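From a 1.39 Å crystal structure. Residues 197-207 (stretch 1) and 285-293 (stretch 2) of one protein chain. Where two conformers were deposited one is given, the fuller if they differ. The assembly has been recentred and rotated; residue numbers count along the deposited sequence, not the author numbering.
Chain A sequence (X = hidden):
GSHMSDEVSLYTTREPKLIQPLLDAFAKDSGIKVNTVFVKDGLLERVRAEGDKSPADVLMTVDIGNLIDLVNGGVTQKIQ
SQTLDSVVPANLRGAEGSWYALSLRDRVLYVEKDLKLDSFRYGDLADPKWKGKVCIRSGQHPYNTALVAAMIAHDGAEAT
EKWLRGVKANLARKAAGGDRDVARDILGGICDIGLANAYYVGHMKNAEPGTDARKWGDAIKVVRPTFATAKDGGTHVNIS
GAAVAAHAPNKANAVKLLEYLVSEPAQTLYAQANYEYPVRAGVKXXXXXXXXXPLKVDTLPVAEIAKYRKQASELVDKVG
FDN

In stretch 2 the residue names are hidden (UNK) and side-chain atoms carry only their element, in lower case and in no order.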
# COMPACT_ATOMS: atom_id res chain seq x y z
N ASN A 197 -4.36 -7.62 -2.40
CA ASN A 197 -3.42 -7.14 -1.41
C ASN A 197 -3.39 -8.03 -0.15
O ASN A 197 -4.43 -8.50 0.32
CB ASN A 197 -3.70 -5.71 -1.05
CG ASN A 197 -3.22 -4.74 -2.09
OD1 ASN A 197 -2.54 -5.11 -3.00
ND2 ASN A 197 -3.61 -3.48 -1.96
N ALA A 198 -2.20 -8.22 0.41
CA ALA A 198 -2.00 -9.14 1.52
C ALA A 198 -2.76 -8.75 2.77
O ALA A 198 -3.25 -9.58 3.52
CB ALA A 198 -0.53 -9.21 1.83
N TYR A 199 -2.75 -7.45 3.19
CA TYR A 199 -3.60 -6.94 4.42
C TYR A 199 -5.08 -7.43 4.42
O TYR A 199 -5.69 -7.67 5.49
CB TYR A 199 -3.56 -5.36 4.72
CG TYR A 199 -4.20 -4.44 3.63
CD1 TYR A 199 -5.56 -4.28 3.59
CD2 TYR A 199 -3.45 -3.75 2.70
CE1 TYR A 199 -6.17 -3.49 2.66
CE2 TYR A 199 -4.11 -2.96 1.71
CZ TYR A 199 -5.43 -2.84 1.75
OH TYR A 199 -5.97 -2.05 0.76
N TYR A 200 -5.69 -7.58 3.26
CA TYR A 200 -7.05 -8.07 3.32
C TYR A 200 -7.12 -9.51 3.86
O TYR A 200 -8.11 -9.89 4.49
CB TYR A 200 -7.74 -8.06 1.98
CG TYR A 200 -7.97 -6.68 1.42
CD1 TYR A 200 -7.32 -6.25 0.26
CD2 TYR A 200 -8.83 -5.79 2.04
CE1 TYR A 200 -7.54 -5.00 -0.25
CE2 TYR A 200 -9.05 -4.54 1.52
CZ TYR A 200 -8.41 -4.16 0.37
OH TYR A 200 -8.63 -2.90 -0.13
N VAL A 201 -6.06 -10.29 3.65
CA VAL A 201 -5.97 -11.64 4.19
C VAL A 201 -5.73 -11.54 5.70
O VAL A 201 -6.25 -12.36 6.45
CB VAL A 201 -4.88 -12.46 3.48
CG1 VAL A 201 -4.87 -13.90 4.02
CG2 VAL A 201 -5.06 -12.42 1.98
N GLY A 202 -4.98 -10.54 6.16
CA GLY A 202 -4.89 -10.23 7.58
C GLY A 202 -6.28 -10.01 8.17
O GLY A 202 -6.60 -10.57 9.22
N HIS A 203 -7.13 -9.23 7.51
CA HIS A 203 -8.49 -9.01 7.98
C HIS A 203 -9.30 -10.29 7.98
O HIS A 203 -9.93 -10.63 8.97
CB HIS A 203 -9.19 -7.97 7.11
CG HIS A 203 -8.73 -6.56 7.38
ND1 HIS A 203 -9.11 -5.86 8.50
CD2 HIS A 203 -7.92 -5.74 6.68
CE1 HIS A 203 -8.54 -4.67 8.48
NE2 HIS A 203 -7.81 -4.57 7.39
N MET A 204 -9.29 -11.02 6.87
CA MET A 204 -10.16 -12.17 6.76
C MET A 204 -9.80 -13.32 7.70
O MET A 204 -10.68 -13.91 8.33
CB MET A 204 -10.20 -12.66 5.32
CG MET A 204 -10.91 -11.69 4.35
SD MET A 204 -11.04 -12.31 2.65
CE MET A 204 -9.36 -12.13 2.10
N LYS A 205 -8.51 -13.64 7.78
CA LYS A 205 -8.07 -14.75 8.61
C LYS A 205 -8.17 -14.43 10.10
O LYS A 205 -8.30 -15.36 10.92
CB LYS A 205 -6.66 -15.21 8.24
CG LYS A 205 -6.60 -15.93 6.91
CD LYS A 205 -5.20 -16.44 6.57
CE LYS A 205 -5.15 -17.31 5.28
NZ LYS A 205 -5.64 -18.69 5.49
N ASN A 206 -8.13 -13.14 10.45
CA ASN A 206 -8.34 -12.73 11.84
C ASN A 206 -9.81 -12.56 12.20
O ASN A 206 -10.13 -12.34 13.38
CB ASN A 206 -7.57 -11.45 12.15
CG ASN A 206 -6.13 -11.71 12.47
OD1 ASN A 206 -5.82 -12.40 13.45
ND2 ASN A 206 -5.23 -11.16 11.66
N ALA A 207 -10.70 -12.66 11.22
CA ALA A 207 -12.13 -12.61 11.50
C ALA A 207 -12.53 -13.85 12.29
O ALA A 207 -11.93 -14.92 12.20
CB ALA A 207 -12.95 -12.47 10.22
N UNK A 285 5.15 -8.52 13.99
CA UNK A 285 4.06 -8.58 13.04
C UNK A 285 2.83 -9.24 13.64
O UNK A 285 2.94 -10.11 14.51
c UNK A 285 5.75 -9.00 11.09
c UNK A 285 6.10 -10.03 10.02
c UNK A 285 4.47 -9.43 11.83
c UNK A 285 5.62 -7.63 10.46
N UNK A 286 1.67 -8.85 13.14
CA UNK A 286 0.46 -9.65 13.37
C UNK A 286 0.74 -11.11 12.99
O UNK A 286 1.40 -11.38 11.99
c UNK A 286 -0.69 -9.14 12.53
o UNK A 286 -2.18 -10.81 11.71
c UNK A 286 -1.88 -10.02 12.63
o UNK A 286 -2.53 -10.01 13.70
N UNK A 287 0.17 -12.05 13.75
CA UNK A 287 0.47 -13.46 13.55
C UNK A 287 0.10 -13.97 12.15
O UNK A 287 0.81 -14.76 11.58
c UNK A 287 -0.23 -14.31 14.61
N UNK A 288 -1.05 -13.55 11.64
CA UNK A 288 -1.44 -13.91 10.28
C UNK A 288 -0.43 -13.34 9.26
O UNK A 288 0.04 -14.04 8.39
c UNK A 288 -3.88 -14.15 10.88
c UNK A 288 -3.20 -13.73 8.50
c UNK A 288 -2.87 -13.45 9.96
N UNK A 289 -0.08 -12.08 9.42
CA UNK A 289 0.87 -11.46 8.49
C UNK A 289 2.23 -12.22 8.53
O UNK A 289 2.82 -12.51 7.50
c UNK A 289 1.04 -9.97 8.80
c UNK A 289 2.17 -9.36 7.92
c UNK A 289 -0.27 -9.23 8.58
N UNK A 290 2.69 -12.57 9.73
CA UNK A 290 3.93 -13.35 9.87
C UNK A 290 3.87 -14.69 9.16
O UNK A 290 4.84 -15.15 8.60
c UNK A 290 4.27 -13.55 11.35
N UNK A 291 2.68 -15.29 9.15
CA UNK A 291 2.47 -16.60 8.53
C UNK A 291 2.65 -16.58 7.02
O UNK A 291 2.82 -17.63 6.40
o UNK A 291 0.04 -16.63 8.10
c UNK A 291 1.09 -17.18 8.89
N UNK A 292 2.64 -15.39 6.42
CA UNK A 292 2.87 -15.30 4.99
C UNK A 292 4.32 -15.61 4.61
O UNK A 292 4.65 -15.72 3.43
c UNK A 292 -1.59 -12.64 5.17
c UNK A 292 -0.61 -11.71 4.90
c UNK A 292 2.49 -13.90 4.48
c UNK A 292 0.72 -12.13 4.69
c UNK A 292 -1.27 -13.99 5.22
c UNK A 292 0.05 -14.41 4.99
c UNK A 292 1.05 -13.48 4.73
N UNK A 293 5.19 -15.68 5.60
CA UNK A 293 6.59 -16.04 5.38
C UNK A 293 7.43 -14.81 5.11
O UNK A 293 6.96 -13.70 5.24
O HOH W 1 -3.30 -12.60 14.38

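Position 285 carries four side-chain carbons, forked at the second, and lies beyond reach of stretch 1; the fork after CB identifies Leu285. At position 286 there are two carbons, the second bearing two oxygens. One oxygen lies 3.1 Å from ND2 of Asn206, which donates a hydrogen bond to it, and the same oxygen accepts weak bonds from the backbone N atoms of positions 288 and 289. A short carboxylate at the N-cap of a helix is Asp286, and the shared acceptor is its OD2.

Position 287 has a single carbon, directed sideways and making no contact with stretch 1: Ala287. Position 288 has three carbons, CB carrying the other two, and points toward stretch 1. One branch approaches CB of Lys205 (3.8 Å) and CA of Gly202 (4.0 Å), while the other comes within 3.4 Å of ND2 of Asn206. Branching at CB with no oxygen gives Val288, its branches CG1 and CG2 respectively.

The same three-carbon fork recurs at position 289, but its CB points sideways and its nearest methyl carbon stays 4.8 Å from CA of Gly202; it is Val289. Position 290 has one carbon, far from the partner helix, and is Ala290. At position 291 one carbon is followed by one oxygen, which donates a 2.6 Å hydrogen bond to the O atom of Val288. This is Ser291, whose OG turns back onto its own helix.

Position 292 shows one carbon followed by a six-carbon ring without a hydroxyl. The ring reaches CB of Val201 at 3.7 Å and has Gly202 N near its plane, at the edge. It is Phe292; its CZ makes the Val201 contact, and CE1 lies 4.0 Å from CB of Ala198. Position 293 has no side-chain atoms. Its phi of 90° and psi of -172° would jam a CB against the preceding carbonyl oxygen, as expected of Gly293.

The contact combines apolar packing with a polar end. Val288 fits as a knob among Val201, Gly202, Lys205 and Asn206, and CA of Gly202 lies 5.7 Å from CA of Val288; a CB on Gly202 would be crowded by O of Tyr199, 3.2 Å away in its own helix. Phe292 extends the packing toward the start of the first helix. At the other end, ND2 of Asn206 bonds both OD2 of Asp286 and, at 2.9 Å, O of Gly202, tying the cap of one helix to the last turn of the other. Water 1 reinforces this link, donating to OD1 of Asn206 (2.7 Å) and OD1 of Asp286 (2.8 Å).

Stretch 2 (285-293) LDAVVASFG
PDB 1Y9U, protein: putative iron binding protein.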